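Local coordinates for protein putative surface-anchored fimbrial subunit (Corynebacterium diphtheriae, PDB 3HR6) that probably forms the shaft of a cell-wall-attached pilus as its major pilin, a rod of tandem Ig-like modules stabilised by isopeptide and disulfide bonds, at residues G186-P200 against T223-L236. Residues are numbered along the deposited sequence; the frame is centred on the assembly and turned at random.
Sequences GFTVADKLPAELGKP and TYQVGDRTVLSVQL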
loop_
_atom_site.group_PDB
_atom_site.type_symbol
_atom_site.label_atom_id
_atom_site.label_comp_id
_atom_site.label_asym_id
_atom_site.label_seq_id
_atom_site.Cartn_x
_atom_site.Cartn_y
_atom_site.Cartn_z
ATOM N N GLY A 186 -2.465 -17.078 -6.735
ATOM C CA GLY A 186 -2.415 -16.744 -5.323
ATOM C C GLY A 186 -2.991 -15.367 -5.199
ATOM O O GLY A 186 -3.353 -14.768 -6.199
ATOM N N PHE A 187 -3.078 -14.848 -3.981
ATOM C CA PHE A 187 -3.676 -13.541 -3.793
ATOM C C PHE A 187 -3.217 -13.022 -2.449
ATOM O O PHE A 187 -3.612 -13.545 -1.409
ATOM C CB PHE A 187 -5.205 -13.598 -3.898
ATOM C CG PHE A 187 -5.824 -12.324 -4.427
ATOM C CD1 PHE A 187 -5.897 -12.089 -5.779
ATOM C CD2 PHE A 187 -6.307 -11.368 -3.580
ATOM C CE1 PHE A 187 -6.474 -10.957 -6.274
ATOM C CE2 PHE A 187 -6.855 -10.184 -4.097
ATOM C CZ PHE A 187 -6.932 -9.996 -5.418
ATOM N N THR A 188 -2.286 -12.086 -2.498
ATOM C CA THR A 188 -1.699 -11.556 -1.288
ATOM C C THR A 188 -1.975 -10.056 -1.183
ATOM O O THR A 188 -1.838 -9.338 -2.159
ATOM C CB THR A 188 -0.185 -11.806 -1.283
ATOM O OG1 THR A 188 0.064 -13.214 -1.242
ATOM C CG2 THR A 188 0.490 -11.156 -0.059
ATOM N N VAL A 189 -2.399 -9.585 -0.021
ATOM C CA VAL A 189 -2.509 -8.151 0.251
ATOM C C VAL A 189 -1.502 -7.889 1.363
ATOM O O VAL A 189 -1.588 -8.499 2.414
ATOM C CB VAL A 189 -3.915 -7.699 0.649
ATOM C CG1 VAL A 189 -3.916 -6.146 1.023
ATOM C CG2 VAL A 189 -4.919 -8.013 -0.478
ATOM N N ALA A 190 -0.509 -7.013 1.094
ATOM C CA ALA A 190 0.527 -6.708 2.070
ATOM C C ALA A 190 0.595 -5.239 2.316
ATOM O O ALA A 190 0.328 -4.426 1.432
ATOM C CB ALA A 190 1.916 -7.175 1.598
ATOM N N ASP A 191 0.963 -4.913 3.547
ATOM C CA ASP A 191 0.994 -3.494 3.944
ATOM C C ASP A 191 2.187 -3.306 4.826
ATOM O O ASP A 191 2.272 -3.925 5.894
ATOM C CB ASP A 191 -0.323 -3.134 4.659
ATOM C CG ASP A 191 -0.467 -1.645 4.935
ATOM O OD1 ASP A 191 0.572 -0.992 5.254
ATOM O OD2 ASP A 191 -1.585 -1.158 4.808
ATOM N N LYS A 192 3.150 -2.493 4.382
ATOM C CA LYS A 192 4.329 -2.203 5.187
ATOM C C LYS A 192 3.973 -0.953 5.944
ATOM O O LYS A 192 3.968 0.155 5.376
ATOM C CB LYS A 192 5.598 -2.011 4.336
ATOM C CG LYS A 192 6.901 -1.866 5.108
ATOM C CD LYS A 192 8.051 -1.787 4.055
ATOM C CE LYS A 192 9.419 -1.813 4.636
ATOM N NZ LYS A 192 10.385 -1.697 3.523
ATOM N N LEU A 193 3.589 -1.144 7.194
ATOM C CA LEU A 193 3.106 -0.061 8.003
ATOM C C LEU A 193 4.190 1.015 8.105
ATOM O O LEU A 193 5.356 0.693 8.176
ATOM C CB LEU A 193 2.734 -0.537 9.401
ATOM C CG LEU A 193 1.379 -1.274 9.602
ATOM C CD1 LEU A 193 1.292 -2.550 8.799
ATOM C CD2 LEU A 193 1.153 -1.572 11.067
ATOM N N PRO A 194 3.753 2.281 8.201
ATOM C CA PRO A 194 4.776 3.284 8.512
ATOM C C PRO A 194 5.475 3.029 9.848
ATOM O O PRO A 194 4.905 2.427 10.758
ATOM C CB PRO A 194 3.992 4.601 8.538
ATOM C CG PRO A 194 2.610 4.248 8.809
ATOM C CD PRO A 194 2.390 2.812 8.270
ATOM N N ALA A 195 6.705 3.506 9.998
ATOM C CA ALA A 195 7.481 3.221 11.191
ATOM C C ALA A 195 6.922 3.756 12.476
ATOM O O ALA A 195 7.259 3.251 13.517
ATOM C CB ALA A 195 8.914 3.723 11.042
ATOM N N GLU A 196 6.055 4.758 12.415
ATOM C CA GLU A 196 5.488 5.341 13.589
ATOM C C GLU A 196 4.398 4.462 14.238
ATOM O O GLU A 196 3.875 4.814 15.301
ATOM C CB GLU A 196 4.952 6.712 13.244
ATOM C CG GLU A 196 6.079 7.642 12.758
ATOM C CD GLU A 196 6.292 7.663 11.235
ATOM O OE1 GLU A 196 5.588 6.976 10.509
ATOM O OE2 GLU A 196 7.187 8.411 10.718
ATOM N N LEU A 197 4.028 3.383 13.561
ATOM C CA LEU A 197 3.032 2.458 14.107
ATOM C C LEU A 197 3.645 1.244 14.729
ATOM O O LEU A 197 4.623 0.659 14.199
ATOM C CB LEU A 197 2.061 1.990 13.021
ATOM C CG LEU A 197 1.368 3.119 12.251
ATOM C CD1 LEU A 197 0.303 2.552 11.265
ATOM C CD2 LEU A 197 0.677 4.027 13.270
ATOM N N GLY A 198 3.034 0.824 15.818
ATOM C CA GLY A 198 3.383 -0.444 16.450
ATOM C C GLY A 198 2.749 -1.606 15.704
ATOM O O GLY A 198 2.148 -1.441 14.670
ATOM N N LYS A 199 2.876 -2.809 16.255
ATOM C CA LYS A 199 2.347 -3.958 15.577
ATOM C C LYS A 199 0.819 -3.963 15.662
ATOM O O LYS A 199 0.257 -3.515 16.643
ATOM C CB LYS A 199 2.947 -5.236 16.154
ATOM C CG LYS A 199 4.415 -5.404 15.733
ATOM C CD LYS A 199 4.963 -6.723 16.127
ATOM C CE LYS A 199 6.464 -6.752 15.958
ATOM N NZ LYS A 199 7.131 -5.982 17.024
ATOM N N PRO A 200 0.169 -4.463 14.623
ATOM C CA PRO A 200 -1.290 -4.550 14.557
ATOM C C PRO A 200 -1.822 -5.464 15.620
ATOM O O PRO A 200 -1.219 -6.523 15.883
ATOM C CB PRO A 200 -1.541 -5.186 13.196
ATOM C CG PRO A 200 -0.201 -5.121 12.462
ATOM C CD PRO A 200 0.801 -5.198 13.516
ATOM N N THR A 223 2.504 -11.236 10.231
ATOM C CA THR A 223 3.308 -10.005 10.301
ATOM C C THR A 223 4.792 -10.395 10.325
ATOM O O THR A 223 5.186 -11.442 10.825
ATOM C CB THR A 223 2.982 -9.135 11.514
ATOM O OG1 THR A 223 3.272 -9.846 12.717
ATOM C CG2 THR A 223 1.503 -8.683 11.495
ATOM N N TYR A 224 5.620 -9.545 9.742
ATOM C CA TYR A 224 7.042 -9.697 9.837
ATOM C C TYR A 224 7.689 -8.321 9.785
ATOM O O TYR A 224 7.129 -7.406 9.197
ATOM C CB TYR A 224 7.601 -10.608 8.726
ATOM C CG TYR A 224 6.978 -10.460 7.363
ATOM C CD1 TYR A 224 7.530 -9.627 6.391
ATOM C CD2 TYR A 224 5.780 -11.119 7.025
ATOM C CE1 TYR A 224 6.965 -9.479 5.164
ATOM C CE2 TYR A 224 5.209 -10.977 5.792
ATOM C CZ TYR A 224 5.782 -10.158 4.841
ATOM O OH TYR A 224 5.204 -10.011 3.632
ATOM N N GLN A 225 8.855 -8.220 10.422
ATOM C CA GLN A 225 9.589 -6.982 10.498
ATOM C C GLN A 225 10.505 -6.887 9.308
ATOM O O GLN A 225 11.204 -7.842 8.993
ATOM C CB GLN A 225 10.429 -6.918 11.776
ATOM C CG GLN A 225 9.619 -6.783 13.041
ATOM C CD GLN A 225 8.601 -5.667 12.982
ATOM O OE1 GLN A 225 8.919 -4.482 13.161
ATOM N NE2 GLN A 225 7.354 -6.042 12.731
ATOM N N VAL A 226 10.492 -5.735 8.654
ATOM C CA VAL A 226 11.495 -5.401 7.654
ATOM C C VAL A 226 12.093 -4.087 8.131
ATOM O O VAL A 226 11.413 -3.063 8.115
ATOM C CB VAL A 226 10.936 -5.207 6.265
ATOM C CG1 VAL A 226 12.053 -4.682 5.355
ATOM C CG2 VAL A 226 10.373 -6.514 5.696
ATOM N N GLY A 227 13.327 -4.145 8.611
ATOM C CA GLY A 227 13.907 -3.029 9.333
ATOM C C GLY A 227 13.022 -2.574 10.488
ATOM O O GLY A 227 12.611 -3.382 11.337
ATOM N N ASP A 228 12.721 -1.285 10.535
ATOM C CA ASP A 228 11.962 -0.730 11.658
ATOM C C ASP A 228 10.477 -0.642 11.342
ATOM O O ASP A 228 9.730 0.107 11.993
ATOM C CB ASP A 228 12.505 0.644 12.062
ATOM C CG ASP A 228 12.407 1.679 10.940
ATOM O OD1 ASP A 228 11.996 1.360 9.810
ATOM O OD2 ASP A 228 12.776 2.842 11.198
ATOM N N ARG A 229 10.048 -1.369 10.319
ATOM C CA ARG A 229 8.638 -1.399 9.960
ATOM C C ARG A 229 8.053 -2.807 9.939
ATOM O O ARG A 229 8.697 -3.745 9.518
ATOM C CB ARG A 229 8.410 -0.715 8.626
ATOM C CG ARG A 229 8.770 0.796 8.713
ATOM C CD ARG A 229 8.936 1.347 7.357
ATOM N NE ARG A 229 7.689 1.339 6.616
ATOM C CZ ARG A 229 7.546 1.710 5.340
ATOM N NH1 ARG A 229 8.595 2.043 4.614
ATOM N NH2 ARG A 229 6.350 1.653 4.775
ATOM N N THR A 230 6.803 -2.903 10.388
ATOM C CA THR A 230 6.018 -4.137 10.322
ATOM C C THR A 230 5.270 -4.229 9.007
ATOM O O THR A 230 4.574 -3.301 8.615
ATOM C CB THR A 230 4.970 -4.178 11.445
ATOM O OG1 THR A 230 5.600 -3.964 12.694
ATOM C CG2 THR A 230 4.291 -5.560 11.473
ATOM N N VAL A 231 5.410 -5.360 8.321
ATOM C CA VAL A 231 4.577 -5.724 7.214
ATOM C C VAL A 231 3.488 -6.682 7.721
ATOM O O VAL A 231 3.779 -7.661 8.416
ATOM C CB VAL A 231 5.368 -6.476 6.134
ATOM C CG1 VAL A 231 4.471 -6.833 4.955
ATOM C CG2 VAL A 231 6.584 -5.662 5.673
ATOM N N LEU A 232 2.248 -6.345 7.386
ATOM C CA LEU A 232 1.091 -7.197 7.597
ATOM C C LEU A 232 0.762 -7.817 6.256
ATOM O O LEU A 232 0.692 -7.133 5.262
ATOM C CB LEU A 232 -0.089 -6.370 8.065
ATOM C CG LEU A 232 -1.462 -7.077 8.108
ATOM C CD1 LEU A 232 -1.476 -8.293 9.014
ATOM C CD2 LEU A 232 -2.545 -6.089 8.510
ATOM N N SER A 233 0.523 -9.121 6.236
ATOM C CA SER A 233 0.282 -9.842 4.995
ATOM C C SER A 233 -0.903 -10.756 5.172
ATOM O O SER A 233 -0.958 -11.454 6.175
ATOM C CB SER A 233 1.486 -10.732 4.721
ATOM O OG SER A 233 1.271 -11.519 3.562
ATOM N N VAL A 234 -1.803 -10.706 4.196
ATOM C CA VAL A 234 -3.009 -11.552 4.139
ATOM C C VAL A 234 -2.943 -12.298 2.831
ATOM O O VAL A 234 -2.860 -11.695 1.782
ATOM C CB VAL A 234 -4.272 -10.744 4.191
ATOM C CG1 VAL A 234 -5.514 -11.702 3.965
ATOM C CG2 VAL A 234 -4.360 -9.968 5.524
ATOM N N GLN A 235 -3.029 -13.626 2.918
ATOM C CA GLN A 235 -2.828 -14.439 1.755
ATOM C C GLN A 235 -3.960 -15.412 1.667
ATOM O O GLN A 235 -4.262 -16.089 2.647
ATOM C CB GLN A 235 -1.531 -15.185 1.973
ATOM C CG GLN A 235 -0.944 -15.807 0.786
ATOM C CD GLN A 235 0.555 -16.007 0.961
ATOM O OE1 GLN A 235 1.385 -15.097 0.681
ATOM N NE2 GLN A 235 0.904 -17.159 1.427
ATOM N N LEU A 236 -4.540 -15.537 0.489
ATOM C CA LEU A 236 -5.586 -16.517 0.250
ATOM C C LEU A 236 -5.028 -17.765 -0.421
ATOM O O LEU A 236 -4.292 -17.693 -1.387
ATOM C CB LEU A 236 -6.705 -15.953 -0.620
ATOM C CG LEU A 236 -7.385 -14.689 -0.120
ATOM C CD1 LEU A 236 -8.369 -14.124 -1.202
ATOM C CD2 LEU A 236 -8.088 -14.978 1.190
HETATM O O HOH W 1 5.684 -0.312 11.373
HETATM O O HOH W 2 9.726 1.996 13.988
HETATM O O HOH W 3 6.002 -2.013 14.464
#
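In the middle Ig-like (Cna-B-like) module, strand 187-192 pairs antiparallel with strand 229-236, the second arm of a hairpin whose type II' turn spans Val226 to Arg229. The hydrogen-bonded pairs Val189-Val234 and Asp191-Leu232 each close a two-bond ring, and Leu193 N extends the pairing to Thr230 O at 2.8 Å. Val189, Leu232 and Val234 share one face of the sheet, where Leu252 and Phe256 of strand 251-259 pack on Val189 and Leu232. Where strand 187-192 ends, the Arg229 side chain adds two bonds to the carbonyls of Lys192 and Leu193. Arg229 NE gives a nearly straight bond (2.9 Å, 171°) to Leu193 O, which lies in the guanidinium plane, while Arg229 NH2 reaches Lys192 O at 2.9 Å from above its carbonyl plane. A bend at chi3 (66°) turns the guanidinium so that one face receives Lys192 CG, 3.6 Å from Arg229 CZ. Lys192 crosses it at about a right angle, extended toward Val226. Water 1 accepts from Thr230 N at 3.0 Å, within bonding reach of Pro194 O and Leu197 O. Lys192 NZ and Arg229 NH1 approach within 4.3 Å, but salt bridges to Asp285 and Glu287, respectively, probably balance these two positive charges.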